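Local coordinates for mandelate racemase/muconate lactonizing enzyme-like protein (PDB 3RCY), which probably catalyses a magnesium-dependent reaction begun by abstracting a proton next to a substrate carboxylate, as in other enolase-superfamily enzymes, at residues Trp233-Val238 / Ile280-Leu285; Lys296-Ala301 / Ala306-His311. All blocks are in the same frame, centred on the assembly; numbering follows the deposited sequence.

Contact 1: Trp233-Val238 / Ile280-Leu285; sequences WYEEPV and ILQPAL. With MG (magnesium ion), chain I.
Gln-282 aims its amide nitrogen at the face of an indole: NE2 lies 3.1 Å above the ring plane of Trp-233, toward its rim, with CZ2 the nearest ring atom. The amide stands nearly upright on the ring, with the two planes 85° apart. The same NE2 donates a hydrogen bond to Glu-235 OE1 (3.1 Å), which it meets from above the carboxylate plane. Trp-233 NE1 adds a weak bond to that oxygen (3.0 Å, N-H...O 128°), and Lys-166 forms a salt bridge to it, so three nitrogens gather on this oxygen, and together with the metal bond of OE2 they limit the rotation of the carboxylate. Its other oxygen, Glu-235 OE2, binds the magnesium ion at 2.2 Å; Glu-261 and four waters fill the remaining places of a six-fold shell. Gln-282 and Trp-233 thus act as a second shell that positions a metal ligand. With CG anti to the backbone N (chi1 -174°) and the chain extended beyond it, Glu-235 carries its carboxylate out to the metal. Glu-236 OE1 takes a hydrogen bond from metal-bound water 1 (2.7 Å), while its OE2 pairs with Arg-262. On the apolar side, Ile-280 CD1 packs against Trp-233 CE3 (3.9 Å), the two side chains crossing at about a right angle. Strands 233-235 and 280-281 are separated by strand 257-259, parallel to both, and Trp-233 and Gln-282 reach each other over its Ala-258, inside the barrel of the enolase superfamily. On the outer side, Leu-281 packs against helices 266-274 and 290-302.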
loop_
_atom_site.group_PDB
_atom_site.type_symbol
_atom_site.label_atom_id
_atom_site.label_comp_id
_atom_site.label_asym_id
_atom_site.label_seq_id
_atom_site.Cartn_x
_atom_site.Cartn_y
_atom_site.Cartn_z
ATOM N N TRP A 233 26.540 -3.005 10.539
ATOM C CA TRP A 233 25.877 -2.437 9.369
ATOM C C TRP A 233 26.429 -2.967 8.050
ATOM O O TRP A 233 27.517 -3.535 8.002
ATOM C CB TRP A 233 25.836 -0.889 9.386
ATOM C CG TRP A 233 27.116 -0.135 9.023
ATOM C CD1 TRP A 233 27.920 -0.323 7.922
ATOM C CD2 TRP A 233 27.681 0.974 9.741
ATOM N NE1 TRP A 233 28.964 0.584 7.935
ATOM C CE2 TRP A 233 28.837 1.390 9.038
ATOM C CE3 TRP A 233 27.327 1.650 10.917
ATOM C CZ2 TRP A 233 29.643 2.448 9.479
ATOM C CZ3 TRP A 233 28.134 2.705 11.356
ATOM C CH2 TRP A 233 29.275 3.091 10.633
ATOM N N TYR A 234 25.634 -2.754 7.007
ATOM C CA TYR A 234 25.926 -3.110 5.636
ATOM C C TYR A 234 25.832 -1.776 4.908
ATOM O O TYR A 234 24.737 -1.223 4.739
ATOM C CB TYR A 234 24.851 -4.094 5.147
ATOM C CG TYR A 234 25.032 -4.745 3.792
ATOM C CD1 TYR A 234 26.256 -4.699 3.098
ATOM C CD2 TYR A 234 23.975 -5.456 3.215
ATOM C CE1 TYR A 234 26.400 -5.324 1.870
ATOM C CE2 TYR A 234 24.105 -6.077 1.988
ATOM C CZ TYR A 234 25.320 -6.017 1.321
ATOM O OH TYR A 234 25.443 -6.653 0.110
ATOM N N GLU A 235 26.986 -1.246 4.510
ATOM C CA GLU A 235 27.071 0.110 3.975
ATOM C C GLU A 235 26.869 0.153 2.464
ATOM O O GLU A 235 27.355 -0.715 1.748
ATOM C CB GLU A 235 28.432 0.710 4.334
ATOM C CG GLU A 235 28.602 2.179 3.972
ATOM C CD GLU A 235 29.744 2.832 4.746
ATOM O OE1 GLU A 235 30.106 2.321 5.829
ATOM O OE2 GLU A 235 30.262 3.865 4.276
ATOM N N GLU A 236 26.143 1.155 1.979
ATOM C CA GLU A 236 25.972 1.351 0.526
ATOM C C GLU A 236 25.918 0.023 -0.257
ATOM O O GLU A 236 26.784 -0.250 -1.083
ATOM C CB GLU A 236 27.106 2.221 -0.027
ATOM C CG GLU A 236 27.077 3.678 0.437
ATOM C CD GLU A 236 27.743 4.597 -0.575
ATOM O OE1 GLU A 236 28.952 4.401 -0.848
ATOM O OE2 GLU A 236 27.051 5.500 -1.112
ATOM N N PRO A 237 24.909 -0.820 0.009
ATOM C CA PRO A 237 24.917 -2.121 -0.689
ATOM C C PRO A 237 24.698 -2.008 -2.208
ATOM O O PRO A 237 25.082 -2.914 -2.963
ATOM C CB PRO A 237 23.754 -2.876 -0.035
ATOM C CG PRO A 237 22.878 -1.797 0.564
ATOM C CD PRO A 237 23.818 -0.719 0.995
ATOM N N VAL A 238 24.082 -0.907 -2.629
ATOM C CA VAL A 238 23.748 -0.648 -4.029
ATOM C C VAL A 238 24.168 0.789 -4.358
ATOM O O VAL A 238 24.445 1.557 -3.445
ATOM C CB VAL A 238 22.225 -0.851 -4.313
ATOM C CG1 VAL A 238 21.826 -2.307 -4.116
ATOM C CG2 VAL A 238 21.358 0.080 -3.453
ATOM N N ILE A 280 20.793 3.795 9.190
ATOM C CA ILE A 280 21.942 4.588 9.636
ATOM C C ILE A 280 22.363 5.549 8.523
ATOM O O ILE A 280 22.634 5.119 7.403
ATOM C CB ILE A 280 23.115 3.666 10.065
ATOM C CG1 ILE A 280 22.710 2.835 11.301
ATOM C CG2 ILE A 280 24.402 4.480 10.332
ATOM C CD1 ILE A 280 23.460 1.493 11.459
ATOM N N LEU A 281 22.398 6.845 8.834
ATOM C CA LEU A 281 22.690 7.861 7.822
ATOM C C LEU A 281 24.118 8.364 7.955
ATOM O O LEU A 281 24.546 8.733 9.044
ATOM C CB LEU A 281 21.696 9.035 7.907
ATOM C CG LEU A 281 20.201 8.689 7.810
ATOM C CD1 LEU A 281 19.329 9.948 7.868
ATOM C CD2 LEU A 281 19.859 7.842 6.566
ATOM N N GLN A 282 24.834 8.394 6.832
ATOM C CA GLN A 282 26.261 8.711 6.823
ATOM C C GLN A 282 26.587 9.898 5.914
ATOM O O GLN A 282 27.362 9.759 4.957
ATOM C CB GLN A 282 27.063 7.479 6.386
ATOM C CG GLN A 282 26.757 6.212 7.190
ATOM C CD GLN A 282 27.343 4.977 6.550
ATOM O OE1 GLN A 282 27.059 4.666 5.387
ATOM N NE2 GLN A 282 28.164 4.256 7.306
ATOM N N PRO A 283 26.005 11.079 6.202
ATOM C CA PRO A 283 26.308 12.185 5.304
ATOM C C PRO A 283 27.761 12.606 5.450
ATOM O O PRO A 283 28.354 12.473 6.534
ATOM C CB PRO A 283 25.410 13.305 5.808
ATOM C CG PRO A 283 25.306 13.041 7.309
ATOM C CD PRO A 283 25.270 11.519 7.406
ATOM N N ALA A 284 28.340 13.057 4.346
ATOM C CA ALA A 284 29.582 13.804 4.414
ATOM C C ALA A 284 29.177 15.269 4.531
ATOM O O ALA A 284 28.629 15.840 3.582
ATOM C CB ALA A 284 30.415 13.566 3.149
ATOM N N LEU A 285 29.437 15.875 5.690
ATOM C CA LEU A 285 29.014 17.264 5.952
ATOM C C LEU A 285 29.547 18.268 4.929
ATOM O O LEU A 285 28.885 19.268 4.630
ATOM C CB LEU A 285 29.385 17.696 7.373
ATOM C CG LEU A 285 28.324 17.394 8.450
ATOM C CD1 LEU A 285 28.083 15.894 8.616
ATOM C CD2 LEU A 285 28.724 17.998 9.789
HETATM MG MG MG I . 31.735 4.299 2.687
HETATM O O HOH W 1 30.740 3.259 0.865
HETATM O O HOH W 2 32.653 2.289 2.996
HETATM O O HOH W 3 33.375 5.231 4.079
HETATM O O HOH W 4 33.058 4.834 0.883
#

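Contact 2: Lys296-Ala301 / Ala306-His311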
loop_
_atom_site.group_PDB
_atom_site.type_symbol
_atom_site.label_atom_id
_atom_site.label_comp_id
_atom_site.label_asym_id
_atom_site.label_seq_id
_atom_site.Cartn_x
_atom_site.Cartn_y
_atom_site.Cartn_z
ATOM N N LYS A 296 19.058 19.216 10.617
ATOM C CA LYS A 296 17.709 18.952 10.135
ATOM C C LYS A 296 17.531 17.465 9.844
ATOM O O LYS A 296 16.532 16.860 10.254
ATOM C CB LYS A 296 17.400 19.806 8.896
ATOM C CG LYS A 296 17.379 21.320 9.172
ATOM C CD LYS A 296 16.852 22.109 7.967
ATOM C CE LYS A 296 16.660 23.595 8.297
ATOM N NZ LYS A 296 16.358 24.412 7.059
ATOM N N VAL A 297 18.514 16.864 9.172
ATOM C CA VAL A 297 18.475 15.429 8.862
ATOM C C VAL A 297 18.525 14.567 10.121
ATOM O O VAL A 297 17.796 13.577 10.220
ATOM C CB VAL A 297 19.578 15.027 7.836
ATOM C CG1 VAL A 297 19.646 13.517 7.661
ATOM C CG2 VAL A 297 19.297 15.688 6.507
ATOM N N ALA A 298 19.369 14.949 11.079
ATOM C CA ALA A 298 19.448 14.238 12.363
ATOM C C ALA A 298 18.094 14.174 13.070
ATOM O O ALA A 298 17.737 13.130 13.623
ATOM C CB ALA A 298 20.509 14.872 13.286
ATOM N N ALA A 299 17.350 15.282 13.052
ATOM C CA ALA A 299 16.014 15.334 13.665
ATOM C C ALA A 299 15.029 14.420 12.941
ATOM O O ALA A 299 14.198 13.764 13.579
ATOM C CB ALA A 299 15.489 16.758 13.697
ATOM N N MET A 300 15.116 14.385 11.612
ATOM C CA MET A 300 14.339 13.435 10.813
ATOM C C MET A 300 14.653 11.985 11.191
ATOM O O MET A 300 13.737 11.175 11.391
ATOM C CB MET A 300 14.581 13.666 9.321
ATOM C CG MET A 300 13.974 14.960 8.843
ATOM S SD MET A 300 14.685 15.528 7.303
ATOM C CE MET A 300 14.266 17.267 7.437
ATOM N N ALA A 301 15.939 11.662 11.307
ATOM C CA ALA A 301 16.335 10.325 11.762
ATOM C C ALA A 301 15.739 9.962 13.131
ATOM O O ALA A 301 15.344 8.807 13.354
ATOM C CB ALA A 301 17.852 10.192 11.774
ATOM N N ALA A 306 16.196 6.218 14.082
ATOM C CA ALA A 306 17.365 5.966 13.244
ATOM C C ALA A 306 18.515 6.826 13.760
ATOM O O ALA A 306 18.289 7.762 14.531
ATOM C CB ALA A 306 17.044 6.304 11.792
ATOM N N GLN A 307 19.741 6.515 13.343
ATOM C CA GLN A 307 20.929 7.188 13.870
ATOM C C GLN A 307 21.859 7.755 12.806
ATOM O O GLN A 307 21.809 7.354 11.643
ATOM C CB GLN A 307 21.711 6.245 14.786
ATOM C CG GLN A 307 20.946 5.867 16.050
ATOM C CD GLN A 307 21.832 5.313 17.126
ATOM O OE1 GLN A 307 22.570 4.346 16.917
ATOM N NE2 GLN A 307 21.753 5.912 18.305
ATOM N N MET A 308 22.706 8.688 13.229
ATOM C CA MET A 308 23.698 9.303 12.360
ATOM C C MET A 308 25.085 8.684 12.594
ATOM O O MET A 308 25.465 8.363 13.732
ATOM C CB MET A 308 23.758 10.817 12.596
ATOM C CG MET A 308 22.406 11.539 12.513
ATOM S SD MET A 308 21.569 11.406 10.918
ATOM C CE MET A 308 22.676 12.307 9.835
ATOM N N ALA A 309 25.826 8.508 11.509
ATOM C CA ALA A 309 27.231 8.127 11.592
ATOM C C ALA A 309 27.999 8.929 10.541
ATOM O O ALA A 309 28.189 8.451 9.425
ATOM C CB ALA A 309 27.397 6.614 11.386
ATOM N N PRO A 310 28.415 10.170 10.887
ATOM C CA PRO A 310 29.040 11.104 9.941
ATOM C C PRO A 310 30.215 10.483 9.177
ATOM O O PRO A 310 31.112 9.888 9.779
ATOM C CB PRO A 310 29.524 12.247 10.840
ATOM C CG PRO A 310 28.599 12.207 12.019
ATOM C CD PRO A 310 28.333 10.744 12.246
ATOM N N HIS A 311 30.172 10.609 7.857
ATOM C CA HIS A 311 31.194 10.069 6.968
ATOM C C HIS A 311 32.498 10.842 7.077
ATOM O O HIS A 311 32.487 12.067 7.217
ATOM C CB HIS A 311 30.705 10.153 5.512
ATOM C CG HIS A 311 31.687 9.632 4.508
ATOM N ND1 HIS A 311 32.534 10.453 3.793
ATOM C CD2 HIS A 311 31.966 8.367 4.109
ATOM C CE1 HIS A 311 33.276 9.720 2.980
ATOM N NE2 HIS A 311 32.950 8.451 3.153
#
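Ala-301 O accepts a hydrogen bond from Ala-306 N at 2.8 Å, the one hydrogen bond between helix segment 296-301 and the chain at 306-311. The N-H...O angle is 155°. This bond closes a tight connection, only four residues long, that leads from helix 290-302 into strand 307-308. The two methyl groups meet beside it, Ala-301 CB to Ala-306 CB at 4.0 Å. Beyond the turn the contact is apolar and centres on Met-308, whose side chain lies across the helix face made by Val-297, Ala-298 and Ala-301. Its chain folds at two successive bonds (chi2 -61°, chi3 -66°), bringing sulfur and methyl onto the helix instead of leading them away. SD rests on the backbone at Ala-298 CA (3.8 Å) and against the methyl of Ala-301, while CG lies beside that of Ala-298. At the end of the chain, Met-308 CE reaches Val-297 CG1 (3.9 Å). The small alanines let the thioether come close to the helix backbone. An alanine in place of Met-308 would remove the thioether and would probably leave a gap between strand and helix, Val-297 CG1 losing the methyl it meets and Ala-301 CB keeping, within the two segments, mainly the Ala-306 side of its packing. Phe-325 of helix 316-327 packs on both Ala-298 and Met-308. Asn-331 ND2 hydrogen-bonds to Ala-298 O and Ala-306 O, tying helix and strand entry together a second time. This is the packing of an alpha/beta barrel, where an outer helix covers its following strand: one backbone hydrogen bond closes the turn, an asparagine side chain ties it again, and undirected contacts of methyls and sulfur fill the buried layer without any charge.

How the contacts relate
Contact 1 lies mostly inside the barrel and contact 2 between barrel and helices, their centres about 11 Å apart. Strands 280-281 and 307-308 join them as parallel neighbours: Leu-281 N probably bonds to Gln-307 O (2.9 Å), and Leu-281 O to Ala-309 N (2.8 Å). Alternation past the end of strand 280-281 divides the work: Gln-282 points inward to the metal ligand, Leu-281 outward to Val-297 and Met-308 of contact 2. Farther along, His-311 CB packs on Gln-282 O (3.4 Å), and the His-311 side chain reaches Glu-261, the other protein ligand of the magnesium. Bound ribofuranose is remote, about 13 Å from the Gln-282 side chain and 11 Å from that of Val-297.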